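Local coordinates for protein extracellular ligand-binding receptor (Desulfitobacterium hafniense, PDB 4Q6B) that binds leucine and probably delivers it, as the extracellular substrate-binding component, to an ABC transporter for amino acid uptake, at residues A[122-127]-A[339-344]; A[131-136]-A[251-256]; A[145-150]-A[160-165]. All blocks are in the same frame, centred on the assembly; numbering follows the deposited sequence.

Interaction 1: residues A[122-127]-A[339-344]; sequences NIPSDQ and DLVVLK
L340 and V341 both meet the ring of P124, L340 at the CD end beside the ring nitrogen and V341 at CB and CG; the closest CA pair, P124 with L340, is 6.3 Å apart. L340 CB lies 3.9 Å from P124 CD. With CG anti to the carbonyl carbon (chi1 -63°), the isobutyl end turns back along the first segment, where CD1 approaches N122 O at 3.9 Å, a van der Waals contact. V341 then takes the other ring carbons: its CG2 is 3.6 Å from P124 CB and 3.7 Å from P124 CG. The proline ring is thus wedged against two successive side chains, each passing it at a slant, and no hydrogen bond crosses the contact. From V342 onward the segment moves away from 122-127 and pairs with strand 253-257. On the other segment, N122 ND2 bonds to A288 O of helix 284-301, while S125 is the N-cap of helix 126-139, through a weak bond from Q127 N. The contact therefore sits where the chain passes from strand 119-121 of one sheet to helix 126-139 on the other, beside strand 341-347, consistent with the inter-lobe hinge of periplasmic binding proteins.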
# COMPACT_ATOMS: atom_id res chain seq x y z
N ASN A 122 3.00 -7.14 0.87
CA ASN A 122 1.82 -7.82 1.45
C ASN A 122 0.57 -6.97 1.29
O ASN A 122 -0.38 -7.08 2.05
CB ASN A 122 2.04 -8.25 2.92
CG ASN A 122 2.15 -7.07 3.86
OD1 ASN A 122 2.50 -5.97 3.42
ND2 ASN A 122 1.82 -7.27 5.13
N ILE A 123 0.55 -6.14 0.25
CA ILE A 123 -0.59 -5.27 -0.03
C ILE A 123 -0.85 -5.37 -1.53
O ILE A 123 0.05 -5.77 -2.30
CB ILE A 123 -0.28 -3.82 0.38
CG1 ILE A 123 0.99 -3.31 -0.33
CG2 ILE A 123 -0.07 -3.73 1.92
CD1 ILE A 123 1.03 -1.87 -0.42
N PRO A 124 -2.05 -4.97 -1.98
CA PRO A 124 -2.33 -5.01 -3.44
C PRO A 124 -1.52 -3.96 -4.18
O PRO A 124 -1.25 -2.87 -3.65
CB PRO A 124 -3.82 -4.63 -3.54
CG PRO A 124 -4.17 -4.03 -2.18
CD PRO A 124 -3.22 -4.58 -1.17
N SER A 125 -1.18 -4.27 -5.43
CA SER A 125 -0.45 -3.31 -6.27
C SER A 125 -1.45 -2.33 -6.85
O SER A 125 -2.68 -2.54 -6.76
CB SER A 125 0.21 -4.01 -7.45
OG SER A 125 -0.76 -4.35 -8.42
N ASP A 126 -0.91 -1.29 -7.44
CA ASP A 126 -1.72 -0.26 -8.14
C ASP A 126 -2.64 -0.85 -9.18
O ASP A 126 -3.73 -0.34 -9.41
CB ASP A 126 -0.83 0.78 -8.86
CG ASP A 126 -0.05 1.64 -7.90
OD1 ASP A 126 -0.49 1.84 -6.75
OD2 ASP A 126 1.05 2.12 -8.33
N GLN A 127 -2.16 -1.87 -9.87
CA GLN A 127 -2.92 -2.55 -10.90
C GLN A 127 -4.13 -3.27 -10.32
O GLN A 127 -5.24 -3.21 -10.88
CB GLN A 127 -2.00 -3.48 -11.70
CG GLN A 127 -2.71 -4.57 -12.44
CD GLN A 127 -1.80 -5.31 -13.38
OE1 GLN A 127 -0.58 -5.11 -13.36
NE2 GLN A 127 -2.38 -6.17 -14.22
N ASP A 339 -7.30 -11.42 -1.92
CA ASP A 339 -8.32 -10.37 -2.10
C ASP A 339 -8.25 -9.37 -0.95
O ASP A 339 -9.00 -9.44 0.03
CB ASP A 339 -9.74 -10.95 -2.26
CG ASP A 339 -10.63 -10.05 -3.12
OD1 ASP A 339 -10.48 -8.80 -3.04
OD2 ASP A 339 -11.45 -10.58 -3.90
N LEU A 340 -7.32 -8.43 -1.09
CA LEU A 340 -6.99 -7.49 -0.02
C LEU A 340 -7.48 -6.06 -0.30
O LEU A 340 -7.36 -5.21 0.58
CB LEU A 340 -5.48 -7.40 0.16
CG LEU A 340 -4.94 -8.76 0.59
CD1 LEU A 340 -3.45 -8.80 0.33
CD2 LEU A 340 -5.25 -8.99 2.09
N VAL A 341 -8.02 -5.78 -1.48
CA VAL A 341 -8.43 -4.40 -1.75
C VAL A 341 -9.69 -4.06 -0.94
O VAL A 341 -10.69 -4.84 -0.90
CB VAL A 341 -8.72 -4.19 -3.24
CG1 VAL A 341 -9.44 -2.80 -3.48
CG2 VAL A 341 -7.41 -4.28 -4.03
N VAL A 342 -9.69 -2.86 -0.32
CA VAL A 342 -10.86 -2.37 0.42
C VAL A 342 -11.20 -0.99 -0.12
O VAL A 342 -10.31 -0.12 -0.19
CB VAL A 342 -10.50 -2.27 1.92
CG1 VAL A 342 -11.64 -1.62 2.76
CG2 VAL A 342 -10.16 -3.65 2.49
N LEU A 343 -12.43 -0.80 -0.56
CA LEU A 343 -12.87 0.51 -1.06
C LEU A 343 -13.45 1.29 0.12
O LEU A 343 -14.25 0.78 0.93
CB LEU A 343 -13.90 0.35 -2.17
CG LEU A 343 -13.44 -0.49 -3.37
CD1 LEU A 343 -14.43 -0.34 -4.53
CD2 LEU A 343 -12.08 -0.05 -3.83
N LYS A 344 -13.05 2.56 0.21
CA LYS A 344 -13.36 3.38 1.38
C LYS A 344 -13.92 4.68 0.90
O LYS A 344 -13.32 5.30 0.03
CB LYS A 344 -12.06 3.67 2.13
CG LYS A 344 -11.32 2.39 2.57
CD LYS A 344 -10.20 2.66 3.55
CE LYS A 344 -9.50 1.33 3.86
NZ LYS A 344 -8.39 1.49 4.81

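Interaction 2: residues A[131-136]-A[251-256]; sequences RQLAIY and GLLVGS
Helix 126-139 packs on the mixed sheet of one lobe, an alpha/beta layer in which L133 meets L253 and G255 of strand 253-257, and Y136 meets L253. The two short axes come within 9.3 Å, and their N-to-C directions differ by 142°, so the helix runs roughly against the strand while lying obliquely across it. L133 and Y136 are three residues apart and therefore project from the same side of the helix; L253 and G255, two apart, share one face of the sheet.

L253 is the centre of the contact. Its CG is anti to the backbone N (chi1 -179°), which places CD2 against the helix residues, and this methyl touches both of them. It lies 3.9 Å from L133 CD2, the two leucine side chains running alongside in opposite senses. It also lies 3.7 Å from Y136 CD2 and the same distance from Y136 CE2, so the methyl lies obliquely to the ring, equally near these two carbons. L253 CD1 lies 3.6 Å from K344 O of the neighbouring strand. One turn back along the helix, L133 CD2 reaches G255 CA at 4.2 Å. G255 has no side chain, and the leucine end lies directly over the strand backbone there.

Around these residues, I228 of strand 227-229 touches L133 and L253, and L343 of strand 341-347 touches L133 and Y136, so the helix bridges three adjacent strands.

No hydrogen bond links the two segments. Methyls, an aromatic ring and a bare backbone carbon make the whole contact, so its hold comes from burial of apolar surface and close fit, with no directional bond fixing the register of helix against strand.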
# COMPACT_ATOMS: atom_id res chain seq x y z
N ARG A 131 -8.10 -2.28 -10.93
CA ARG A 131 -9.03 -3.30 -11.42
C ARG A 131 -10.32 -3.32 -10.58
O ARG A 131 -11.42 -3.37 -11.12
CB ARG A 131 -8.34 -4.66 -11.38
CG ARG A 131 -9.13 -5.78 -12.00
CD ARG A 131 -8.22 -7.00 -12.22
NE ARG A 131 -7.99 -7.79 -11.01
CZ ARG A 131 -8.15 -9.11 -10.93
NH1 ARG A 131 -7.92 -9.73 -9.78
NH2 ARG A 131 -8.54 -9.80 -11.98
N GLN A 132 -10.18 -3.24 -9.25
CA GLN A 132 -11.36 -3.32 -8.39
C GLN A 132 -12.12 -2.03 -8.47
O GLN A 132 -13.36 -2.06 -8.37
CB GLN A 132 -10.94 -3.56 -6.93
CG GLN A 132 -10.20 -4.83 -6.75
CD GLN A 132 -11.13 -6.01 -6.69
OE1 GLN A 132 -12.35 -5.85 -6.61
NE2 GLN A 132 -10.56 -7.20 -6.73
N LEU A 133 -11.41 -0.90 -8.61
CA LEU A 133 -12.11 0.39 -8.74
C LEU A 133 -12.94 0.44 -10.01
O LEU A 133 -14.10 0.95 -9.98
CB LEU A 133 -11.17 1.62 -8.70
CG LEU A 133 -10.62 1.97 -7.33
CD1 LEU A 133 -9.42 2.89 -7.52
CD2 LEU A 133 -11.70 2.61 -6.46
N ALA A 134 -12.42 -0.12 -11.10
CA ALA A 134 -13.18 -0.07 -12.36
C ALA A 134 -14.45 -0.90 -12.26
O ALA A 134 -15.53 -0.49 -12.73
CB ALA A 134 -12.35 -0.54 -13.54
N ILE A 135 -14.33 -2.05 -11.62
CA ILE A 135 -15.50 -2.93 -11.44
C ILE A 135 -16.59 -2.24 -10.64
O ILE A 135 -17.75 -2.29 -11.01
CB ILE A 135 -15.11 -4.27 -10.81
CG1 ILE A 135 -14.38 -5.08 -11.89
CG2 ILE A 135 -16.37 -5.03 -10.30
CD1 ILE A 135 -13.71 -6.31 -11.40
N TYR A 136 -16.21 -1.60 -9.56
CA TYR A 136 -17.16 -0.94 -8.67
C TYR A 136 -17.80 0.24 -9.39
O TYR A 136 -19.02 0.43 -9.34
CB TYR A 136 -16.45 -0.46 -7.40
CG TYR A 136 -17.40 0.29 -6.49
CD1 TYR A 136 -18.35 -0.38 -5.74
CD2 TYR A 136 -17.34 1.69 -6.41
CE1 TYR A 136 -19.22 0.32 -4.91
CE2 TYR A 136 -18.20 2.38 -5.59
CZ TYR A 136 -19.13 1.70 -4.84
OH TYR A 136 -19.99 2.42 -4.04
N GLY A 251 -17.45 12.32 0.16
CA GLY A 251 -17.82 11.49 -0.97
C GLY A 251 -16.64 10.95 -1.76
O GLY A 251 -16.84 10.13 -2.66
N LEU A 252 -15.42 11.39 -1.43
CA LEU A 252 -14.22 10.79 -2.04
C LEU A 252 -14.15 9.27 -1.89
O LEU A 252 -14.28 8.74 -0.78
CB LEU A 252 -12.96 11.43 -1.48
CG LEU A 252 -11.61 10.87 -2.00
CD1 LEU A 252 -11.35 11.30 -3.43
CD2 LEU A 252 -10.45 11.33 -1.08
N LEU A 253 -13.95 8.55 -3.00
CA LEU A 253 -13.77 7.11 -2.94
C LEU A 253 -12.29 6.79 -3.06
O LEU A 253 -11.62 7.28 -3.97
CB LEU A 253 -14.55 6.42 -4.08
CG LEU A 253 -14.46 4.89 -4.09
CD1 LEU A 253 -15.22 4.27 -2.90
CD2 LEU A 253 -15.02 4.35 -5.44
N VAL A 254 -11.80 5.95 -2.14
CA VAL A 254 -10.39 5.59 -2.08
C VAL A 254 -10.19 4.08 -2.20
O VAL A 254 -10.81 3.32 -1.50
CB VAL A 254 -9.78 6.09 -0.76
CG1 VAL A 254 -8.35 5.61 -0.61
CG2 VAL A 254 -9.86 7.62 -0.70
N GLY A 255 -9.32 3.68 -3.11
CA GLY A 255 -8.98 2.29 -3.24
C GLY A 255 -7.76 2.03 -2.39
O GLY A 255 -6.72 2.61 -2.59
N SER A 256 -7.90 1.13 -1.43
CA SER A 256 -6.91 0.96 -0.40
C SER A 256 -6.98 -0.46 0.10
O SER A 256 -7.35 -1.33 -0.64
CB SER A 256 -7.12 1.94 0.74
OG SER A 256 -6.00 1.94 1.59

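Interaction 3: residues A[145-150]-A[160-165]; sequences MVIYYT and NAFEDY
F162 of helix 153-168 meets M145, modelled as selenomethionine, and I147, both from strand 144-149. Its CB points at the strand, and with CG anti to the backbone N (chi1 -177°) the ring extends along the sheet in the direction of M145. The edge running from CD2 through CE2 to CZ is the one used. At its start, CD2 lies 4.0 Å from I147 CD1. Next, CE2 is 4.3 Å from M145 SE. At the tip, CZ meets M145 twice, SE at 4.0 Å and the terminal CE at 4.1 Å, because the M145 chain is bent at its last torsion. Seen from the ring centroid, SE lies 85° off the ring normal, so it approaches in the ring plane: a Met-aromatic contact of the edge type, with selenium in place of sulfur. The other long side of the ring faces helix 126-139, and the ring also stacks with F202 of strand 200-204.

I147 CD1 has a second partner, E163 CB at 4.1 Å, and so fits between two successive helix residues. The carboxylate of E163 belongs to another interaction: OE1 forms a salt bridge with R176, a residue of the calcium site, linking this apolar layer to the metal-binding edge of the lobe.

The axes of strand 145-149 and helix 160-165 come within 10.2 Å and run nearly antiparallel, at 167°. That geometry, with strand 172-177 following the helix and pairing parallel to 144-149, is the beta-alpha-beta crossover from which periplasmic binding protein lobes are built.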
# COMPACT_ATOMS: atom_id res chain seq x y z
N MSE A 145 -15.53 9.06 -18.04
CA MSE A 145 -14.76 9.58 -16.92
C MSE A 145 -13.54 10.37 -17.40
O MSE A 145 -13.09 10.24 -18.57
CB MSE A 145 -14.34 8.43 -15.98
CG MSE A 145 -15.53 7.82 -15.21
SE MSE A 145 -14.91 6.52 -13.96
CE MSE A 145 -13.96 7.72 -12.72
N VAL A 146 -12.98 11.17 -16.50
CA VAL A 146 -11.75 11.94 -16.77
C VAL A 146 -10.63 11.43 -15.87
O VAL A 146 -10.88 11.03 -14.75
CB VAL A 146 -11.97 13.46 -16.50
CG1 VAL A 146 -10.64 14.26 -16.48
CG2 VAL A 146 -12.87 14.09 -17.59
N ILE A 147 -9.38 11.42 -16.35
CA ILE A 147 -8.27 10.99 -15.50
C ILE A 147 -7.31 12.17 -15.33
O ILE A 147 -6.83 12.73 -16.32
CB ILE A 147 -7.49 9.79 -16.11
CG1 ILE A 147 -8.37 8.53 -16.18
CG2 ILE A 147 -6.22 9.45 -15.27
CD1 ILE A 147 -7.66 7.39 -16.93
N TYR A 148 -7.05 12.56 -14.08
CA TYR A 148 -6.02 13.58 -13.77
C TYR A 148 -4.82 12.79 -13.32
O TYR A 148 -4.93 12.01 -12.38
CB TYR A 148 -6.50 14.48 -12.62
CG TYR A 148 -5.51 15.54 -12.16
CD1 TYR A 148 -4.80 16.31 -13.09
CD2 TYR A 148 -5.36 15.82 -10.81
CE1 TYR A 148 -3.89 17.34 -12.66
CE2 TYR A 148 -4.50 16.82 -10.38
CZ TYR A 148 -3.77 17.59 -11.30
OH TYR A 148 -2.90 18.56 -10.88
N TYR A 149 -3.68 12.94 -13.98
CA TYR A 149 -2.57 12.05 -13.64
C TYR A 149 -1.23 12.79 -13.51
O TYR A 149 -1.10 13.90 -14.02
CB TYR A 149 -2.45 10.91 -14.67
CG TYR A 149 -1.98 11.38 -16.01
CD1 TYR A 149 -0.64 11.24 -16.40
CD2 TYR A 149 -2.87 11.97 -16.90
CE1 TYR A 149 -0.21 11.72 -17.61
CE2 TYR A 149 -2.44 12.44 -18.11
CZ TYR A 149 -1.13 12.30 -18.47
OH TYR A 149 -0.71 12.76 -19.69
N THR A 150 -0.25 12.20 -12.82
CA THR A 150 1.10 12.74 -12.80
C THR A 150 1.87 12.19 -13.99
O THR A 150 1.90 10.97 -14.22
CB THR A 150 1.84 12.37 -11.50
OG1 THR A 150 1.14 12.96 -10.39
CG2 THR A 150 3.27 12.88 -11.53
N ASN A 160 -2.77 4.35 -16.93
CA ASN A 160 -2.95 3.37 -18.01
C ASN A 160 -3.65 2.09 -17.52
O ASN A 160 -4.49 1.56 -18.24
CB ASN A 160 -1.62 3.01 -18.67
CG ASN A 160 -1.04 4.16 -19.45
OD1 ASN A 160 -1.75 5.09 -19.83
ND2 ASN A 160 0.26 4.11 -19.69
N ALA A 161 -3.26 1.61 -16.34
CA ALA A 161 -4.01 0.50 -15.70
C ALA A 161 -5.50 0.80 -15.52
O ALA A 161 -6.38 -0.01 -15.90
CB ALA A 161 -3.39 0.11 -14.35
N PHE A 162 -5.82 1.95 -14.95
CA PHE A 162 -7.22 2.30 -14.78
C PHE A 162 -7.96 2.43 -16.12
O PHE A 162 -9.09 1.91 -16.28
CB PHE A 162 -7.43 3.55 -13.92
CG PHE A 162 -8.88 3.85 -13.68
CD1 PHE A 162 -9.61 3.14 -12.74
CD2 PHE A 162 -9.55 4.79 -14.47
CE1 PHE A 162 -10.97 3.39 -12.56
CE2 PHE A 162 -10.92 5.05 -14.32
CZ PHE A 162 -11.63 4.35 -13.35
N GLU A 163 -7.34 3.10 -17.08
CA GLU A 163 -7.99 3.26 -18.40
C GLU A 163 -8.29 1.89 -19.04
O GLU A 163 -9.36 1.66 -19.59
CB GLU A 163 -7.09 4.13 -19.32
CG GLU A 163 -7.60 4.17 -20.76
CD GLU A 163 -7.33 5.50 -21.47
OE1 GLU A 163 -6.43 6.26 -21.03
OE2 GLU A 163 -8.04 5.79 -22.46
N ASP A 164 -7.34 0.96 -18.95
CA ASP A 164 -7.50 -0.37 -19.55
C ASP A 164 -8.60 -1.16 -18.85
O ASP A 164 -9.48 -1.74 -19.49
CB ASP A 164 -6.19 -1.14 -19.53
CG ASP A 164 -5.14 -0.51 -20.44
OD1 ASP A 164 -3.95 -0.88 -20.32
OD2 ASP A 164 -5.49 0.37 -21.26
N TYR A 165 -8.60 -1.15 -17.52
CA TYR A 165 -9.69 -1.88 -16.85
C TYR A 165 -11.05 -1.19 -17.03
O TYR A 165 -12.09 -1.86 -17.18
CB TYR A 165 -9.37 -2.09 -15.38
CG TYR A 165 -8.33 -3.13 -15.18
CD1 TYR A 165 -8.55 -4.45 -15.57
CD2 TYR A 165 -7.12 -2.81 -14.58
CE1 TYR A 165 -7.58 -5.42 -15.36
CE2 TYR A 165 -6.15 -3.76 -14.37
CZ TYR A 165 -6.37 -5.06 -14.76
OH TYR A 165 -5.40 -6.03 -14.57

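From the N terminus, the chain first reaches 122-127, leaves one sheet for helix 126-139, and returns to this place only at 339-344, so interaction 1 closes a loop of more than two hundred residues. Interaction 2 starts on the same helix and closes at 251-256, inside that loop. Interaction 3 closes the shortest loop and is nested within both; none cross. All three reach the seven-stranded mixed sheet. Interactions 1 and 2 use neighbouring strands of it, joined by probable hydrogen bonds such as V342 N to S256 O. Helix 126-139 also adjoins interaction 3: Y165 packs on R131 and A134, and its OH probably bonds to Q127 NE2.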